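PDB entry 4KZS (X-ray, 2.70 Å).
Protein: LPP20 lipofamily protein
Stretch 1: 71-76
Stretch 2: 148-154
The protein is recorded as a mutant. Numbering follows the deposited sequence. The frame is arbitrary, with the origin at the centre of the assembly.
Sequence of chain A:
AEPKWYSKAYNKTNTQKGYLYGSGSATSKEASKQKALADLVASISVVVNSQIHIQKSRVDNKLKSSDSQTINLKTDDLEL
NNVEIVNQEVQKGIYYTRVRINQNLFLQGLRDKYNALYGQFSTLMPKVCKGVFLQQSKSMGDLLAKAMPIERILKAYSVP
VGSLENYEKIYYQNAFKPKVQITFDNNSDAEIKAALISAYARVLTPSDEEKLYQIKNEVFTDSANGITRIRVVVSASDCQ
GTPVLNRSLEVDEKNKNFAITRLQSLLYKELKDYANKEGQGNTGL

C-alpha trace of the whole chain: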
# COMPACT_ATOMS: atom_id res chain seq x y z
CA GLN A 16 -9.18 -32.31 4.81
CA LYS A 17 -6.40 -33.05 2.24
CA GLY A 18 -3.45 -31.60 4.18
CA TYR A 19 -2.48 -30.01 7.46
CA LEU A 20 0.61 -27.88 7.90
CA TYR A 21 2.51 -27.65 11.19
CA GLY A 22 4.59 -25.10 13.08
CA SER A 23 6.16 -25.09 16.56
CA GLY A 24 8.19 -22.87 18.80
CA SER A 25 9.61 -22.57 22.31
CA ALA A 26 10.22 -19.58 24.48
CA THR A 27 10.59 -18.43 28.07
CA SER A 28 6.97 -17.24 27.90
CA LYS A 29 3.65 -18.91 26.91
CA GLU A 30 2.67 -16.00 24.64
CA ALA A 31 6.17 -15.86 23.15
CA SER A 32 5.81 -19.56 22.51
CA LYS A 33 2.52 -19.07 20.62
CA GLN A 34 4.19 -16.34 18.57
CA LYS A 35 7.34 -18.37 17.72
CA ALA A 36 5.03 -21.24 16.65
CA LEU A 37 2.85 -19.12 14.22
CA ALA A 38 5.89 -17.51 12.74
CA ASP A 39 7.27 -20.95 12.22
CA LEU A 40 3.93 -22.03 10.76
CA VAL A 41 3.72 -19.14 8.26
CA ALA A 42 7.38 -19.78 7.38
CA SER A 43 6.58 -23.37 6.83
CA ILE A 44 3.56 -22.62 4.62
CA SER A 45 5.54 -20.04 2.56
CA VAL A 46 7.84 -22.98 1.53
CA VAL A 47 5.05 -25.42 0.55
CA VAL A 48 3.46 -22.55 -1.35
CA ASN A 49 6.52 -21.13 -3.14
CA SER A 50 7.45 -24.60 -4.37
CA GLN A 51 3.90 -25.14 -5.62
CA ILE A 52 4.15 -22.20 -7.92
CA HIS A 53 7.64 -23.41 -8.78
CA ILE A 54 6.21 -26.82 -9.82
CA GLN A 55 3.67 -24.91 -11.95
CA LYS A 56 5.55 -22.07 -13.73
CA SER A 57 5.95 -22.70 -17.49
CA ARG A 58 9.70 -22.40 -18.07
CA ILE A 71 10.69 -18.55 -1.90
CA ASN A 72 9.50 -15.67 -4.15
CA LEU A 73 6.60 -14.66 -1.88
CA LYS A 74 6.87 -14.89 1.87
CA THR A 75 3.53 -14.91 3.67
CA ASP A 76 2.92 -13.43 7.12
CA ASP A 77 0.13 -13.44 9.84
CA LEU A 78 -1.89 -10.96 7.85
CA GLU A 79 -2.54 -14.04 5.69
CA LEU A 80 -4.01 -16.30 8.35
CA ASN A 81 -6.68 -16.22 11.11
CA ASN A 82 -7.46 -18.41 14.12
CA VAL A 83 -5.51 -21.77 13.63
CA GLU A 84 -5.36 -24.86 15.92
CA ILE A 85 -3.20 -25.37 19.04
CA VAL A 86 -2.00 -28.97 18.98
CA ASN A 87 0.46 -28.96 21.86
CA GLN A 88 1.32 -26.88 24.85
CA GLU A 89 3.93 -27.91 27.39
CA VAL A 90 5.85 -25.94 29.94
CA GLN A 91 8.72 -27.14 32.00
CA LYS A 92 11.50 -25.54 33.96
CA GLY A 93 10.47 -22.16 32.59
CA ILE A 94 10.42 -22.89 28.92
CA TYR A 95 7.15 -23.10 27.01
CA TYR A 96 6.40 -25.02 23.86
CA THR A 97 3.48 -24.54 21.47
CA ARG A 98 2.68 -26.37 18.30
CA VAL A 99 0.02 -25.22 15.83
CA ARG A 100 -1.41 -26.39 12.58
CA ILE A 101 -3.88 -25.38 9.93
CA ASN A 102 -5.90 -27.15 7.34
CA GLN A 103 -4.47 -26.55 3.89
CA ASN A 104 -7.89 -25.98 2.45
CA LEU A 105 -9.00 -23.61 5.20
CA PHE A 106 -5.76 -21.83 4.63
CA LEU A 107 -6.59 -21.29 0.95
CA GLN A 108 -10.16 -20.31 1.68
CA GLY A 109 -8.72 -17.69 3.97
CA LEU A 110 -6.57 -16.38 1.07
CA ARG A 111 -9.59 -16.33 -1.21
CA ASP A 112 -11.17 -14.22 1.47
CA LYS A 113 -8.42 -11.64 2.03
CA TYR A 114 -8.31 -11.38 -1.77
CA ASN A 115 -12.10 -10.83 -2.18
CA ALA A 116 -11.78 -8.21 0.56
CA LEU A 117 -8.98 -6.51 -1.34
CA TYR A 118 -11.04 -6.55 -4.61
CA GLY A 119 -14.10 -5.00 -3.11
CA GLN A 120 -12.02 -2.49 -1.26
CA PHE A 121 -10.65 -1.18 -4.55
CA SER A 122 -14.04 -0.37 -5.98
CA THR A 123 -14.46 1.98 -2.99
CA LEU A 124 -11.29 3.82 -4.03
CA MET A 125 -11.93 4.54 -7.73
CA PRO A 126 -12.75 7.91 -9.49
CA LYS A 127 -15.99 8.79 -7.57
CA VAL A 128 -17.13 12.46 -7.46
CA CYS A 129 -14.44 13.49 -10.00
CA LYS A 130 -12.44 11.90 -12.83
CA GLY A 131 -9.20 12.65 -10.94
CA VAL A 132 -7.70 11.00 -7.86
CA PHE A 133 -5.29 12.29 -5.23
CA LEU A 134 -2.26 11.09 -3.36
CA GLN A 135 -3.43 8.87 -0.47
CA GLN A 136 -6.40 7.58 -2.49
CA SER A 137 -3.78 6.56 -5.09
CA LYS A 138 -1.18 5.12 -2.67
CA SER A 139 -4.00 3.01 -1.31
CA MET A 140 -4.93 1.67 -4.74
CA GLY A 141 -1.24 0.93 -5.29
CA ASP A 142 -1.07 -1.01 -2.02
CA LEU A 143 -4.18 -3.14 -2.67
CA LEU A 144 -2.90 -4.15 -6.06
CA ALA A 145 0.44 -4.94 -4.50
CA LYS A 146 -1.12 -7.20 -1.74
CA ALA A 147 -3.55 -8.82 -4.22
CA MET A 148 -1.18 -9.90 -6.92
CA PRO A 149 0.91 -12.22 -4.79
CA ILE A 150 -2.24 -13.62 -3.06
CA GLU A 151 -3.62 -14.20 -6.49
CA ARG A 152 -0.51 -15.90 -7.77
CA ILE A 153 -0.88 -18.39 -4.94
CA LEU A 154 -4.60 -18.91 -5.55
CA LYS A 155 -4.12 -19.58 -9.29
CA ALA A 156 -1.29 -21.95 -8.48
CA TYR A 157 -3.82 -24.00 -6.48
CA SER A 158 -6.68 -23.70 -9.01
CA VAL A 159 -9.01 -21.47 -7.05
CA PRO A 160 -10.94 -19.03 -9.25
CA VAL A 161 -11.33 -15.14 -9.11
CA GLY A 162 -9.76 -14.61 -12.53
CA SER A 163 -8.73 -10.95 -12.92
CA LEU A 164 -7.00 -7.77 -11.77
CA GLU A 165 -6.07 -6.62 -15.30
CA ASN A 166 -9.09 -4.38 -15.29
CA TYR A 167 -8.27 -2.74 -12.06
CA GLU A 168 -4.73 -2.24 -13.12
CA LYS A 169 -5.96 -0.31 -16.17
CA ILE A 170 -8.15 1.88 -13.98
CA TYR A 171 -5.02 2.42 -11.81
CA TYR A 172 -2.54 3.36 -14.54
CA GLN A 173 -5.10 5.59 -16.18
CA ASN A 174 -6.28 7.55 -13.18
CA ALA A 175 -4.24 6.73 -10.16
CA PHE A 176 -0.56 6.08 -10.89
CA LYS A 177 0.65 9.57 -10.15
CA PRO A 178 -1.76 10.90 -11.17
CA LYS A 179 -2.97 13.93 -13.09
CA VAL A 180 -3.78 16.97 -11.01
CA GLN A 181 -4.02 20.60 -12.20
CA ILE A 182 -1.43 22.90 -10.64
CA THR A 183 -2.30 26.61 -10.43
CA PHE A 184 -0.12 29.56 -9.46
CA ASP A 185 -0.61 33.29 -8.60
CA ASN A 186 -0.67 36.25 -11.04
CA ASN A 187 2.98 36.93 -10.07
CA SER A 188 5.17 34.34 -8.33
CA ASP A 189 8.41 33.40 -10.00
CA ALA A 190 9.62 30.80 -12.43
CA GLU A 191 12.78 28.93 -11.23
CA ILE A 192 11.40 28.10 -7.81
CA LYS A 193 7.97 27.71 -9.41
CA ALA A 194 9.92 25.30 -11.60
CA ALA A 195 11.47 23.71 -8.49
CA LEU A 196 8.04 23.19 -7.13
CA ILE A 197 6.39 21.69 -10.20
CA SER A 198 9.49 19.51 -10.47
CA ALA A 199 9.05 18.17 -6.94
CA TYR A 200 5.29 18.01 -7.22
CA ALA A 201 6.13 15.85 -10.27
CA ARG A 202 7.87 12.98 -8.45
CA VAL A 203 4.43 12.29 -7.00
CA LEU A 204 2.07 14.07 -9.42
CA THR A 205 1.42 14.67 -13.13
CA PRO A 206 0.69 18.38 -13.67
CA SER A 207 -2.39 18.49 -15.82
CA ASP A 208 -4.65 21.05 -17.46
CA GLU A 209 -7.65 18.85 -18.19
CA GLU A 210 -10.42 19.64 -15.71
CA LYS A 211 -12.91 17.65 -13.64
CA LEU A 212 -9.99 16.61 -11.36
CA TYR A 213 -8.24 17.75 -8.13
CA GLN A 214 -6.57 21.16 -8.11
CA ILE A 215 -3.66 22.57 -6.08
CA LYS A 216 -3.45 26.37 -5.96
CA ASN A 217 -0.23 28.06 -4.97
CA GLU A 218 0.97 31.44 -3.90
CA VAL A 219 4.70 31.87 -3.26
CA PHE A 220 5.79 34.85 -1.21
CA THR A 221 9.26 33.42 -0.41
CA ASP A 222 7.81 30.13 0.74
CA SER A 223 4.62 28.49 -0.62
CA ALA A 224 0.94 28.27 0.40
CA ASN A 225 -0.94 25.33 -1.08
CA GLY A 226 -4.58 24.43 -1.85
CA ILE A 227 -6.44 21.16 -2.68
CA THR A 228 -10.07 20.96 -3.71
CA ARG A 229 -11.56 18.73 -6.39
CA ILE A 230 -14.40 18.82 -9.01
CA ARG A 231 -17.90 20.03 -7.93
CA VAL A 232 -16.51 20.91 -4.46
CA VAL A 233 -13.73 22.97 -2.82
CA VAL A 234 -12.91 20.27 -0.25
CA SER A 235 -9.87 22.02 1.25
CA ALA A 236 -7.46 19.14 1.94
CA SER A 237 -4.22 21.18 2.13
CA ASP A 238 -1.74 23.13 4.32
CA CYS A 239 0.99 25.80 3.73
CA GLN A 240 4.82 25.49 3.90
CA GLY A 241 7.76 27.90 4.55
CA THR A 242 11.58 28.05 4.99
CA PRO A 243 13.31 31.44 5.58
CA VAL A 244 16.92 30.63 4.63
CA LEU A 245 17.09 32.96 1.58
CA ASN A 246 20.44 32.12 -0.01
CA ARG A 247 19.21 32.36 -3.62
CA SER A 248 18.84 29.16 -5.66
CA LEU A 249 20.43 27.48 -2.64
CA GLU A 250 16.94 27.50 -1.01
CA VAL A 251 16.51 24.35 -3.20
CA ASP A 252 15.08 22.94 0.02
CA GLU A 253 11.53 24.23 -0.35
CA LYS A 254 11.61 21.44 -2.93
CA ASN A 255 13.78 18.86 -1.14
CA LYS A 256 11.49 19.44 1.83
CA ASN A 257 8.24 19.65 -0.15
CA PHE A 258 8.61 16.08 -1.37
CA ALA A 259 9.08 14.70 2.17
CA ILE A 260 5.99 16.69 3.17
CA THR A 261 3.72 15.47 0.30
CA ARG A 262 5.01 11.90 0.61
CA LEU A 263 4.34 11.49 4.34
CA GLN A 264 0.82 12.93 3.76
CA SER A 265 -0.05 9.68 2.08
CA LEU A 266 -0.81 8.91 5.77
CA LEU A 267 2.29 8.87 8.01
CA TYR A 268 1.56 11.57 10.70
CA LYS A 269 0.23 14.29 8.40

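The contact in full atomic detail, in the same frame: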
# COMPACT_ATOMS: atom_id res chain seq x y z
N ILE A 71 11.41 -19.28 -2.95
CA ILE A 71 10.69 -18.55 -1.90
C ILE A 71 10.40 -17.10 -2.33
O ILE A 71 10.67 -16.15 -1.59
CB ILE A 71 11.41 -18.67 -0.51
CG1 ILE A 71 10.50 -18.24 0.66
CG2 ILE A 71 12.75 -17.92 -0.48
CD1 ILE A 71 9.81 -19.39 1.36
N ASN A 72 9.86 -16.96 -3.55
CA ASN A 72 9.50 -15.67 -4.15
C ASN A 72 8.62 -14.79 -3.23
O ASN A 72 8.93 -13.63 -2.95
CB ASN A 72 8.81 -15.90 -5.50
CG ASN A 72 8.82 -14.67 -6.38
OD1 ASN A 72 8.67 -14.77 -7.61
ND2 ASN A 72 9.01 -13.49 -5.78
N LEU A 73 7.51 -15.37 -2.76
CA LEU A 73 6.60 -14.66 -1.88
C LEU A 73 6.66 -15.26 -0.49
O LEU A 73 6.67 -16.47 -0.33
CB LEU A 73 5.17 -14.70 -2.42
CG LEU A 73 4.61 -16.06 -2.87
CD1 LEU A 73 4.09 -16.81 -1.66
CD2 LEU A 73 3.53 -15.90 -3.92
N LYS A 74 6.75 -14.41 0.52
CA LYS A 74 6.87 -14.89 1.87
C LYS A 74 5.66 -14.38 2.62
O LYS A 74 5.48 -13.18 2.74
CB LYS A 74 8.16 -14.39 2.51
CG LYS A 74 8.65 -15.29 3.63
CD LYS A 74 10.14 -15.12 3.87
CE LYS A 74 10.47 -13.84 4.63
NZ LYS A 74 10.09 -13.92 6.07
N THR A 75 4.81 -15.30 3.09
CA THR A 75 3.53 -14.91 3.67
C THR A 75 3.80 -14.40 5.08
O THR A 75 4.91 -14.53 5.56
CB THR A 75 2.46 -16.03 3.60
OG1 THR A 75 2.92 -17.17 4.31
CG2 THR A 75 2.16 -16.50 2.19
N ASP A 76 2.84 -13.74 5.70
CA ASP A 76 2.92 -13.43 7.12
C ASP A 76 1.51 -13.49 7.77
O ASP A 76 0.54 -13.76 7.07
CB ASP A 76 3.57 -12.08 7.30
CG ASP A 76 2.95 -11.03 6.43
OD1 ASP A 76 1.71 -10.92 6.47
OD2 ASP A 76 3.71 -10.33 5.71
N MET A 148 -1.79 -9.10 -5.89
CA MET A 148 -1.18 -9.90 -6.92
C MET A 148 -0.46 -11.15 -6.39
O MET A 148 -0.63 -12.26 -6.91
CB MET A 148 -0.22 -9.05 -7.71
CG MET A 148 -0.94 -8.18 -8.68
SD MET A 148 0.23 -7.10 -9.49
CE MET A 148 1.21 -8.35 -10.36
N PRO A 149 0.36 -10.98 -5.35
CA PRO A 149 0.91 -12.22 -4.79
C PRO A 149 -0.18 -13.22 -4.32
O PRO A 149 -0.10 -14.44 -4.66
CB PRO A 149 1.79 -11.73 -3.63
CG PRO A 149 2.08 -10.28 -3.94
CD PRO A 149 0.84 -9.78 -4.63
N ILE A 150 -1.19 -12.72 -3.57
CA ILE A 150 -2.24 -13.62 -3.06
C ILE A 150 -2.79 -14.32 -4.25
O ILE A 150 -2.99 -15.53 -4.23
CB ILE A 150 -3.35 -12.88 -2.26
CG1 ILE A 150 -2.73 -12.37 -0.95
CG2 ILE A 150 -4.56 -13.80 -2.01
CD1 ILE A 150 -3.58 -11.43 -0.14
N GLU A 151 -2.98 -13.58 -5.33
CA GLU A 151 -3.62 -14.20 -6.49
C GLU A 151 -2.75 -15.21 -7.18
O GLU A 151 -3.25 -16.21 -7.72
CB GLU A 151 -4.05 -13.17 -7.49
CG GLU A 151 -4.34 -13.74 -8.84
CD GLU A 151 -4.65 -12.65 -9.82
OE1 GLU A 151 -5.73 -12.03 -9.68
OE2 GLU A 151 -3.81 -12.43 -10.72
N ARG A 152 -1.44 -14.96 -7.18
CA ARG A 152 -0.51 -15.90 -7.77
C ARG A 152 -0.66 -17.24 -7.05
O ARG A 152 -0.86 -18.27 -7.70
CB ARG A 152 0.93 -15.39 -7.70
CG ARG A 152 1.69 -15.67 -8.99
CD ARG A 152 3.15 -15.21 -8.97
NE ARG A 152 3.39 -14.05 -8.12
CZ ARG A 152 4.51 -13.87 -7.40
NH1 ARG A 152 5.51 -14.77 -7.41
NH2 ARG A 152 4.63 -12.78 -6.66
N ILE A 153 -0.63 -17.19 -5.72
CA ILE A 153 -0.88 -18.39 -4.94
C ILE A 153 -2.17 -19.08 -5.33
O ILE A 153 -2.17 -20.28 -5.65
CB ILE A 153 -0.94 -18.07 -3.45
CG1 ILE A 153 0.34 -17.33 -3.08
CG2 ILE A 153 -1.13 -19.36 -2.67
CD1 ILE A 153 0.45 -16.99 -1.62
N LEU A 154 -3.27 -18.32 -5.31
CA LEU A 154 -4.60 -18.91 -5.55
C LEU A 154 -4.66 -19.61 -6.90
O LEU A 154 -5.15 -20.74 -6.97
CB LEU A 154 -5.68 -17.85 -5.45
CG LEU A 154 -5.89 -17.42 -4.01
CD1 LEU A 154 -6.95 -16.33 -3.88
CD2 LEU A 154 -6.29 -18.64 -3.21

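How do the two backbones meet? Residues 148-154 form part of a longer helix, held here by i to i+4 hydrogen bonds such as Ile153 N to Pro149 O at 3.0 Å. Because proline has no amide hydrogen, the N of Pro149 makes no bond to the preceding turn, and the helix is kinked there. Residues 71-76 pass this helix without regular helix or strand structure. The backbones stay well apart, with the CA atoms of Leu73 and Pro149 6.8 Å from each other, and the contacts across the gap are made by side chains, with one backbone carbonyl, Pro149 O, taking part.

What fills that gap? Leu73, buried, points toward the helix and gives the largest share of the first stretch's covered surface. Its CD2 lies 3.6 Å from CG1 of Ile153, an apolar contact, and 4.0 Å from the carbonyl O of Pro149. The Pro149 O it approaches is the acceptor for Ile153 N, so both contacts fall at one place on the helix. Ile150, in contrast, points away and makes no contact with residues 71-76.

How does Arg152 take part? Its long side chain reaches out from the helix toward the loop and meets two residues in different ways. Leu73 CD2 lies over one face of the guanidinium, 4.1 Å from Arg152 CZ, so the flat group packs against a methyl. Arg152 NH1 also donates a hydrogen bond to Asn72 OD1 at 3.2 Å, but the angle of 127° makes it weak.

Where does the contact end? Beyond Leu73, Lys74 does not reach the helix. Thr75 touches it lightly: its CB is directed sideways, yet its CG2 comes within 4.2 Å of Ile153 CD1, while its hydroxyl is hydrogen-bonded elsewhere in the structure. The contact is small, burying 234 Å² in total.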